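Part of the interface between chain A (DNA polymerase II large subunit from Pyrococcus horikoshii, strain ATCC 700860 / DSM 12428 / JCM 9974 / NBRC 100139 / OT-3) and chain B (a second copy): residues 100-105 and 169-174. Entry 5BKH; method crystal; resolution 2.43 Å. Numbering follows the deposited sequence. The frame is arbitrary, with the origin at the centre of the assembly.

Chain A, residues 100-105: DHPVLV
Chain B, residues 169-174: NIVTHQ

This is a small contact between two roughly antiparallel segments, held by a histidine edge-to-face pair, a proline-threonine touch, one apolar pair and a bridging water rather than by any clear direct hydrogen bond. The two stretches bury 293 Å² in all and run 158° apart, in a register that sets the CA of Pro102(A) 7.2 Å from the CA of Thr172(B) and the CA of Leu104(A) 7.2 Å from the CA of Ile170(B). That spacing is too wide for backbone sheet pairing; side chains and a water lie between the segments.

His101(A), at phi/psi -72/140 just before the strand 102-105, gives up the most area. Its CA-to-CB bond points sideways, but chi1 t (180°) with chi2 88° brings the ring to the partner backbone. Edge-on, CE1 of His101(A) lies 3.1 Å from N of Thr172(B) and 3.4 Å from N of His173(B). His173(B), nearly extended at -162/179, uses chi1 p (55°) and chi2 -112° to offer a ring face: ND1 of His101(A) sits over it, 3.6 Å from NE2 of His173(B), with centroids 4.9 Å apart and planes at 85°.

Thr172(B) turns the chain after the strand 169-171, at -88/-42. Its CA-to-CB bond points toward the chain A stretch and chi1 is m, leaving OG1 3.6 Å from CG of Pro102(A), whose ring is C-gamma endo. The same OG1 lies 3.1 Å from water 1, which donates to O of Ile170(B) at 3.2 Å and, weakly, to O of Pro102(A) at 3.4 Å, linking the two backbones.

Farther along, the CA-to-CB bond of Leu104(A) points toward the chain B stretch, with chi1 off-well at -120° and chi2 t; its CD1 meets CD1 of Ile170(B) (chi1 m, chi2 t) at 3.9 Å. The CA-to-CB bond of Val103(A) points away, as neighbours in a strand often do; that of Pro102(A) lies sideways.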

ATOM      1  N   ASP A 100     -19.193  -1.766   6.090  1.00 36.36           N
ATOM      2  CA  ASP A 100     -18.872  -3.009   6.777  1.00 44.41           C
ATOM      3  C   ASP A 100     -19.070  -2.931   8.287  1.00 38.07           C
ATOM      4  O   ASP A 100     -18.909  -3.946   8.972  1.00 48.97           O
ATOM      5  CB  ASP A 100     -17.429  -3.423   6.464  1.00 59.36           C
ATOM      6  CG  ASP A 100     -17.252  -3.902   5.030  1.00 55.04           C
ATOM      7  OD1 ASP A 100     -18.111  -4.668   4.541  1.00 57.93           O
ATOM      8  OD2 ASP A 100     -16.246  -3.518   4.394  1.00 57.59           O
ATOM      9  N   HIS A 101     -19.419  -1.766   8.818  1.00 41.84           N
ATOM     10  CA  HIS A 101     -19.596  -1.626  10.256  1.00 38.49           C
ATOM     11  C   HIS A 101     -20.879  -2.330  10.700  1.00 49.26           C
ATOM     12  O   HIS A 101     -21.895  -2.269  10.002  1.00 40.94           O
ATOM     13  CB  HIS A 101     -19.637  -0.145  10.635  1.00 44.31           C
ATOM     14  CG  HIS A 101     -19.825   0.110  12.098  1.00 63.62           C
ATOM     15  ND1 HIS A 101     -18.772   0.183  12.983  1.00 74.33           N
ATOM     16  CD2 HIS A 101     -20.945   0.327  12.828  1.00 65.58           C
ATOM     17  CE1 HIS A 101     -19.234   0.425  14.197  1.00 80.72           C
ATOM     18  NE2 HIS A 101     -20.550   0.518  14.131  1.00 61.71           N
ATOM     19  N   PRO A 102     -20.864  -3.008  11.847  1.00 49.84           N
ATOM     20  CA  PRO A 102     -22.069  -3.720  12.301  1.00 43.19           C
ATOM     21  C   PRO A 102     -23.067  -2.773  12.960  1.00 42.23           C
ATOM     22  O   PRO A 102     -22.705  -1.941  13.795  1.00 49.94           O
ATOM     23  CB  PRO A 102     -21.518  -4.741  13.304  1.00 35.64           C
ATOM     24  CG  PRO A 102     -20.287  -4.084  13.851  1.00 35.98           C
ATOM     25  CD  PRO A 102     -19.708  -3.251  12.730  1.00 41.05           C
ATOM     26  N   VAL A 103     -24.334  -2.915  12.580  1.00 42.84           N
ATOM     27  CA  VAL A 103     -25.440  -2.125  13.100  1.00 44.07           C
ATOM     28  C   VAL A 103     -26.317  -3.037  13.945  1.00 33.15           C
ATOM     29  O   VAL A 103     -26.640  -4.159  13.530  1.00 47.84           O
ATOM     30  CB  VAL A 103     -26.251  -1.488  11.959  1.00 43.71           C
ATOM     31  CG1 VAL A 103     -27.305  -0.567  12.514  1.00 49.38           C
ATOM     32  CG2 VAL A 103     -25.332  -0.734  11.008  1.00 48.26           C
ATOM     33  N   LEU A 104     -26.682  -2.570  15.133  1.00 43.55           N
ATOM     34  CA  LEU A 104     -27.581  -3.327  15.994  1.00 46.28           C
ATOM     35  C   LEU A 104     -28.997  -3.260  15.446  1.00 53.09           C
ATOM     36  O   LEU A 104     -29.595  -2.181  15.376  1.00 49.65           O
ATOM     37  CB  LEU A 104     -27.542  -2.793  17.419  1.00 39.60           C
ATOM     38  CG  LEU A 104     -27.104  -3.809  18.470  1.00 56.18           C
ATOM     39  CD1 LEU A 104     -27.763  -3.450  19.777  1.00 54.00           C
ATOM     40  CD2 LEU A 104     -27.428  -5.250  18.066  1.00 43.50           C
ATOM     41  N   VAL A 105     -29.542  -4.416  15.082  1.00 45.30           N
ATOM     42  CA  VAL A 105     -30.839  -4.525  14.439  1.00 44.39           C
ATOM     43  C   VAL A 105     -31.725  -5.407  15.306  1.00 52.93           C
ATOM     44  O   VAL A 105     -31.239  -6.339  15.955  1.00 53.78           O
ATOM     45  CB  VAL A 105     -30.691  -5.093  13.010  1.00 38.49           C
ATOM     46  CG1 VAL A 105     -31.941  -5.834  12.564  1.00 48.92           C
ATOM     47  CG2 VAL A 105     -30.363  -3.973  12.042  1.00 32.74           C
TER
ATOM     48  N   ASN B 169     -26.323   6.649  19.051  1.00 47.44           N
ATOM     49  CA  ASN B 169     -26.034   5.419  18.332  1.00 37.61           C
ATOM     50  C   ASN B 169     -25.135   4.483  19.131  1.00 37.51           C
ATOM     51  O   ASN B 169     -24.350   4.907  19.983  1.00 57.13           O
ATOM     52  CB  ASN B 169     -25.381   5.730  16.986  1.00 37.15           C
ATOM     53  CG  ASN B 169     -26.311   6.480  16.050  1.00 45.83           C
ATOM     54  OD1 ASN B 169     -26.014   7.592  15.618  1.00 47.08           O
ATOM     55  ND2 ASN B 169     -27.447   5.867  15.734  1.00 44.01           N
ATOM     56  N   ILE B 170     -25.261   3.197  18.826  1.00 42.08           N
ATOM     57  CA  ILE B 170     -24.456   2.136  19.419  1.00 46.40           C
ATOM     58  C   ILE B 170     -23.412   1.750  18.377  1.00 44.66           C
ATOM     59  O   ILE B 170     -23.721   1.060  17.404  1.00 54.59           O
ATOM     60  CB  ILE B 170     -25.324   0.939  19.821  1.00 37.09           C
ATOM     61  CG1 ILE B 170     -26.459   1.377  20.747  1.00 46.86           C
ATOM     62  CG2 ILE B 170     -24.485  -0.157  20.452  1.00 41.37           C
ATOM     63  CD1 ILE B 170     -27.491   0.286  21.002  1.00 49.80           C
ATOM     64  N   VAL B 171     -22.168   2.190  18.565  1.00 50.54           N
ATOM     65  CA  VAL B 171     -21.121   1.968  17.575  1.00 57.41           C
ATOM     66  C   VAL B 171     -20.037   1.076  18.168  1.00 41.88           C
ATOM     67  O   VAL B 171     -19.760   1.100  19.372  1.00 45.37           O
ATOM     68  CB  VAL B 171     -20.540   3.300  17.047  1.00 58.82           C
ATOM     69  CG1 VAL B 171     -21.363   4.473  17.541  1.00 41.54           C
ATOM     70  CG2 VAL B 171     -19.078   3.465  17.425  1.00 53.65           C
ATOM     71  N   THR B 172     -19.448   0.251  17.305  1.00 48.51           N
ATOM     72  CA  THR B 172     -18.365  -0.640  17.695  1.00 43.49           C
ATOM     73  C   THR B 172     -17.002   0.034  17.574  1.00 61.59           C
ATOM     74  O   THR B 172     -16.157  -0.109  18.467  1.00 54.51           O
ATOM     75  CB  THR B 172     -18.401  -1.915  16.844  1.00 49.02           C
ATOM     76  OG1 THR B 172     -19.615  -2.634  17.105  1.00 52.17           O
ATOM     77  CG2 THR B 172     -17.219  -2.808  17.166  1.00 45.90           C
ATOM     78  N   HIS B 173     -16.777   0.780  16.499  1.00 50.62           N
ATOM     79  CA  HIS B 173     -15.490   1.423  16.270  1.00 74.63           C
ATOM     80  C   HIS B 173     -15.678   2.528  15.240  1.00 80.61           C
ATOM     81  O   HIS B 173     -16.774   2.739  14.714  1.00 74.94           O
ATOM     82  CB  HIS B 173     -14.440   0.415  15.801  1.00 59.80           C
ATOM     83  CG  HIS B 173     -14.858  -0.365  14.595  1.00 80.33           C
ATOM     84  ND1 HIS B 173     -15.125  -1.716  14.638  1.00 89.88           N
ATOM     85  CD2 HIS B 173     -15.061   0.017  13.311  1.00 74.22           C
ATOM     86  CE1 HIS B 173     -15.476  -2.132  13.436  1.00 87.07           C
ATOM     87  NE2 HIS B 173     -15.445  -1.100  12.612  1.00 77.44           N
ATOM     88  N   GLN B 174     -14.583   3.224  14.947  1.00100.94           N
ATOM     89  CA  GLN B 174     -14.545   4.249  13.911  1.00 99.70           C
ATOM     90  C   GLN B 174     -13.229   4.164  13.146  1.00 88.63           C
ATOM     91  O   GLN B 174     -12.601   5.181  12.834  1.00 77.20           O
ATOM     92  CB  GLN B 174     -14.752   5.642  14.507  1.00 78.61           C
ATOM     93  CG  GLN B 174     -16.134   6.225  14.244  1.00 78.26           C
ATOM     94  CD  GLN B 174     -16.504   7.343  15.205  1.00 87.65           C
ATOM     95  OE1 GLN B 174     -15.678   7.798  15.998  1.00 78.26           O
ATOM     96  NE2 GLN B 174     -17.754   7.796  15.131  1.00 72.93           N
TER
HETATM   97  O   HOH W   1     -22.605  -1.910  17.156  1.00 54.04           O